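Local coordinates for cobalamin biosynthesis protein (Agrobacterium tumefaciens, PDB 3BY5) that probably takes part in cobalamin (vitamin B12) biosynthesis as a protein related to the C-terminal part of CbiG, at residues 43-48 with 104-109; 54-59 with 65-70. All coordinates share one frame; numbering follows the deposited sequence.

Interaction 1 of 2, residues 43-48 with 104-109; sequences YLATAP and LAAAGA
A45 and A106 meet methyl to methyl, A45 CB lying 3.7 Å from A106 CB. Both CA–CB bonds point toward the opposite segment, and the backbones come close here: A45 CA and A106 CA are 6.4 Å apart, a separation suited to a helix set on a sheet through small residues. The second apolar contact brings the ring of Y43 to the same methyl. A106 CB approaches the ring at its edge, close to the ring plane, 3.8 Å from Y43 CE1 and 4.1 Å from Y43 CD1. Setting CG anti to the backbone N (chi1 -160°) leads the CE1 edge of the ring to A106 CB. A106 supplies 60 of the 103 Å² buried because its one methyl meets both A45 and Y43. Polar bonds do not cross the contact. Y43 OH instead bonds E68 OE1 of its own chain, with a weak second bond to E68 OE1 of the second subunit. The helix closes with a backbone bond from G108 N to L104 O at 2.9 Å, and G108 leaves helical geometry with positive phi. V12 of strand 11-17 also touches Y43, A45 and A106, an arrangement characteristic of a helix packed on the inner strands of an alpha/beta sheet.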
loop_
_atom_site.group_PDB
_atom_site.type_symbol
_atom_site.label_atom_id
_atom_site.label_comp_id
_atom_site.label_asym_id
_atom_site.label_seq_id
_atom_site.Cartn_x
_atom_site.Cartn_y
_atom_site.Cartn_z
ATOM N N TYR A 43 -7.261 2.711 -6.623
ATOM C CA TYR A 43 -6.317 2.122 -5.680
ATOM C C TYR A 43 -6.143 0.619 -5.938
ATOM O O TYR A 43 -7.115 -0.091 -6.156
ATOM C CB TYR A 43 -6.817 2.378 -4.252
ATOM C CG TYR A 43 -5.773 2.269 -3.176
ATOM C CD1 TYR A 43 -5.755 1.174 -2.324
ATOM C CD2 TYR A 43 -4.813 3.265 -2.997
ATOM C CE1 TYR A 43 -4.804 1.057 -1.326
ATOM C CE2 TYR A 43 -3.852 3.158 -1.997
ATOM C CZ TYR A 43 -3.859 2.046 -1.166
ATOM O OH TYR A 43 -2.927 1.907 -0.168
ATOM N N LEU A 44 -4.905 0.144 -5.931
ATOM C CA LEU A 44 -4.623 -1.283 -6.122
ATOM C C LEU A 44 -4.189 -1.955 -4.828
ATOM O O LEU A 44 -3.618 -1.310 -3.951
ATOM C CB LEU A 44 -3.534 -1.494 -7.176
ATOM C CG LEU A 44 -3.836 -1.246 -8.647
ATOM C CD1 LEU A 44 -2.611 -1.591 -9.455
ATOM C CD2 LEU A 44 -5.024 -2.068 -9.107
ATOM N N ALA A 45 -4.452 -3.256 -4.720
ATOM C CA ALA A 45 -4.101 -4.025 -3.523
ATOM C C ALA A 45 -3.736 -5.469 -3.847
ATOM O O ALA A 45 -4.206 -6.031 -4.838
ATOM C CB ALA A 45 -5.225 -3.981 -2.503
ATOM N N THR A 46 -2.898 -6.059 -2.997
ATOM C CA THR A 46 -2.444 -7.432 -3.187
ATOM C C THR A 46 -2.092 -8.117 -1.875
ATOM O O THR A 46 -1.936 -7.474 -0.842
ATOM C CB THR A 46 -1.245 -7.522 -4.182
ATOM O OG1 THR A 46 -1.026 -8.888 -4.552
ATOM C CG2 THR A 46 0.037 -6.946 -3.594
ATOM N N ALA A 47 -1.988 -9.435 -1.941
ATOM C CA ALA A 47 -1.534 -10.258 -0.835
ATOM C C ALA A 47 -0.010 -10.254 -0.866
ATOM O O ALA A 47 0.560 -9.801 -1.858
ATOM C CB ALA A 47 -2.061 -11.648 -1.023
ATOM N N PRO A 48 0.626 -10.747 0.191
ATOM C CA PRO A 48 2.087 -10.871 0.223
ATOM C C PRO A 48 2.620 -11.608 -1.001
ATOM O O PRO A 48 2.313 -12.785 -1.193
ATOM C CB PRO A 48 2.335 -11.700 1.485
ATOM C CG PRO A 48 1.178 -11.388 2.365
ATOM C CD PRO A 48 0.004 -11.196 1.449
ATOM N N LEU A 104 -10.588 -5.654 0.231
ATOM C CA LEU A 104 -11.402 -5.231 1.368
ATOM C C LEU A 104 -10.558 -4.650 2.483
ATOM O O LEU A 104 -10.996 -3.728 3.165
ATOM C CB LEU A 104 -12.241 -6.388 1.906
ATOM C CG LEU A 104 -13.471 -6.826 1.102
ATOM C CD1 LEU A 104 -14.139 -8.013 1.774
ATOM C CD2 LEU A 104 -14.464 -5.690 0.915
ATOM N N ALA A 105 -9.352 -5.184 2.663
ATOM C CA ALA A 105 -8.430 -4.677 3.680
ATOM C C ALA A 105 -7.951 -3.276 3.352
ATOM O O ALA A 105 -7.911 -2.409 4.223
ATOM C CB ALA A 105 -7.254 -5.602 3.836
ATOM N N ALA A 106 -7.598 -3.062 2.088
ATOM C CA ALA A 106 -7.121 -1.769 1.622
ATOM C C ALA A 106 -8.238 -0.737 1.572
ATOM O O ALA A 106 -7.996 0.442 1.801
ATOM C CB ALA A 106 -6.475 -1.906 0.274
ATOM N N ALA A 107 -9.433 -1.198 1.291
ATOM C CA ALA A 107 -10.610 -0.384 1.277
ATOM C C ALA A 107 -11.003 0.055 2.635
ATOM O O ALA A 107 -11.366 1.165 2.835
ATOM C CB ALA A 107 -11.710 -1.107 0.669
ATOM N N GLY A 108 -10.942 -0.835 3.588
ATOM C CA GLY A 108 -11.093 -0.417 4.943
ATOM C C GLY A 108 -12.474 -0.690 5.388
ATOM O O GLY A 108 -13.121 -1.545 4.870
ATOM N N ALA A 109 -12.929 0.044 6.372
ATOM C CA ALA A 109 -14.170 -0.274 7.025
ATOM C C ALA A 109 -15.178 0.536 6.321
ATOM O O ALA A 109 -14.825 1.496 5.678
ATOM C CB ALA A 109 -14.093 0.131 8.428
#

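Interaction 2 of 2, residues 54-59 with 65-70; sequences AGLAEA and LSLEIV
L67 carries the larger share of the contact, giving 55 of the 105 Å² buried, and it meets L56 of the helix almost entirely through its branched end. L67 CD2 lies 4.2 Å from L56 CG, while the other branch, L67 CD1, stands 4.2 Å from L56 CD1. The two leucine side chains cross at about a right angle. In L67 the CA–CB bond points toward the helix, and CG anti to the backbone N (chi1 -179°) carries CD2 to L56 CG. The bond in L56 is not aimed at the strand; its anti first torsion (chi1 -175°) carries the branch over to L67. Helix 54-62 here links strand 43-46 to strand 67-69, so the leucine pair joins the helix to the second strand of a beta-alpha-beta unit. A57, with 15 Å², adds to the side of the same methyl: A57 CA is 4.4 Å from L67 CD2, although the backbones stay apart, with A57 CA 7.3 Å from L67 CA. L56 also touches I26 of helix 23-37, a second helix on this sheet face. Residues 67-69 pair antiparallel with a strand of the second subunit, and A57 packs on L49 of that neighbouring chain.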
loop_
_atom_site.group_PDB
_atom_site.type_symbol
_atom_site.label_atom_id
_atom_site.label_comp_id
_atom_site.label_asym_id
_atom_site.label_seq_id
_atom_site.Cartn_x
_atom_site.Cartn_y
_atom_site.Cartn_z
ATOM N N ALA A 54 7.544 -8.196 -9.534
ATOM C CA ALA A 54 7.883 -7.003 -10.290
ATOM C C ALA A 54 6.785 -6.615 -11.264
ATOM O O ALA A 54 6.576 -5.431 -11.513
ATOM C CB ALA A 54 9.200 -7.200 -11.023
ATOM N N GLY A 55 6.084 -7.616 -11.795
ATOM C CA GLY A 55 5.023 -7.399 -12.773
ATOM C C GLY A 55 3.892 -6.558 -12.226
ATOM O O GLY A 55 3.399 -5.661 -12.899
ATOM N N LEU A 56 3.510 -6.839 -10.986
ATOM C CA LEU A 56 2.424 -6.139 -10.313
ATOM C C LEU A 56 2.801 -4.712 -9.913
ATOM O O LEU A 56 1.978 -3.796 -10.005
ATOM C CB LEU A 56 1.979 -6.950 -9.096
ATOM C CG LEU A 56 0.780 -6.578 -8.219
ATOM C CD1 LEU A 56 -0.381 -5.965 -8.989
ATOM C CD2 LEU A 56 0.325 -7.840 -7.515
ATOM N N ALA A 57 4.043 -4.528 -9.477
ATOM C CA ALA A 57 4.537 -3.214 -9.083
ATOM C C ALA A 57 4.715 -2.295 -10.288
ATOM O O ALA A 57 4.473 -1.092 -10.191
ATOM C CB ALA A 57 5.834 -3.350 -8.311
ATOM N N GLU A 58 5.124 -2.871 -11.418
ATOM C CA GLU A 58 5.284 -2.131 -12.672
ATOM C C GLU A 58 3.945 -1.736 -13.301
ATOM O O GLU A 58 3.867 -0.732 -14.006
ATOM C CB GLU A 58 6.115 -2.936 -13.684
ATOM C CG GLU A 58 7.615 -2.975 -13.401
ATOM C CD GLU A 58 8.304 -1.640 -13.644
ATOM O OE1 GLU A 58 8.494 -1.268 -14.824
ATOM O OE2 GLU A 58 8.664 -0.968 -12.651
ATOM N N ALA A 59 2.907 -2.531 -13.043
ATOM C CA ALA A 59 1.567 -2.295 -13.591
ATOM C C ALA A 59 0.863 -1.163 -12.874
ATOM O O ALA A 59 0.139 -0.386 -13.496
ATOM C CB ALA A 59 0.741 -3.538 -13.507
ATOM N N LEU A 65 -1.375 4.146 -10.307
ATOM C CA LEU A 65 -2.116 3.875 -9.079
ATOM C C LEU A 65 -1.163 3.421 -7.983
ATOM O O LEU A 65 -0.090 2.883 -8.266
ATOM C CB LEU A 65 -3.173 2.790 -9.314
ATOM C CG LEU A 65 -4.257 3.054 -10.360
ATOM C CD1 LEU A 65 -5.083 1.812 -10.601
ATOM C CD2 LEU A 65 -5.140 4.220 -9.954
ATOM N N SER A 66 -1.557 3.652 -6.731
ATOM C CA SER A 66 -0.801 3.173 -5.580
ATOM C C SER A 66 -1.100 1.699 -5.370
ATOM O O SER A 66 -2.159 1.220 -5.767
ATOM C CB SER A 66 -1.159 3.963 -4.322
ATOM O OG SER A 66 -0.607 5.264 -4.361
ATOM N N LEU A 67 -0.162 0.982 -4.758
ATOM C CA LEU A 67 -0.360 -0.427 -4.446
ATOM C C LEU A 67 -0.218 -0.661 -2.954
ATOM O O LEU A 67 0.722 -0.180 -2.345
ATOM C CB LEU A 67 0.637 -1.293 -5.217
ATOM C CG LEU A 67 0.550 -2.808 -5.029
ATOM C CD1 LEU A 67 -0.711 -3.401 -5.661
ATOM C CD2 LEU A 67 1.795 -3.466 -5.591
ATOM N N GLU A 68 -1.162 -1.382 -2.364
ATOM C CA GLU A 68 -0.995 -1.831 -0.990
ATOM C C GLU A 68 -0.734 -3.329 -0.945
ATOM O O GLU A 68 -1.566 -4.126 -1.360
ATOM C CB GLU A 68 -2.192 -1.456 -0.113
ATOM C CG GLU A 68 -1.968 -1.770 1.363
ATOM C CD GLU A 68 -3.125 -1.345 2.251
ATOM O OE1 GLU A 68 -3.761 -0.313 1.953
ATOM O OE2 GLU A 68 -3.388 -2.033 3.263
ATOM N N ILE A 69 0.443 -3.700 -0.459
ATOM C CA ILE A 69 0.763 -5.100 -0.215
ATOM C C ILE A 69 0.346 -5.397 1.222
ATOM O O ILE A 69 1.048 -5.049 2.174
ATOM C CB ILE A 69 2.257 -5.408 -0.455
ATOM C CG1 ILE A 69 2.689 -4.868 -1.824
ATOM C CG2 ILE A 69 2.527 -6.920 -0.327
ATOM C CD1 ILE A 69 4.172 -4.633 -1.967
ATOM N N VAL A 70 -0.825 -6.016 1.354
ATOM C CA VAL A 70 -1.486 -6.205 2.638
ATOM C C VAL A 70 -0.862 -7.374 3.396
ATOM O O VAL A 70 -0.748 -8.465 2.850
ATOM C CB VAL A 70 -3.003 -6.445 2.435
ATOM C CG1 VAL A 70 -3.702 -6.587 3.753
ATOM C CG2 VAL A 70 -3.621 -5.303 1.651
#

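Overall arrangement
The centres of interactions 1 and 2 lie 11 Å apart, and both reach one mixed sheet, in which strands 43-46 and 67-69 are parallel neighbours. Backbone bonds join them directly: T46 N to E68 O and T46 O to V70 N, both probable hydrogen bonds at 2.9 Å. Along the chain, both segments of interaction 2 fall between residues 43-48 and 104-109. Alternation along the strands separates the helices: Y43 and A45 face helix 98-107, whereas L67 turns to helix 54-62, so the two contacts lie on opposite faces of the sheet. Both contacts reach the dimer interface: interaction 2 through outermost strand 67-69, which pairs with the second subunit, and interaction 1 through Y43.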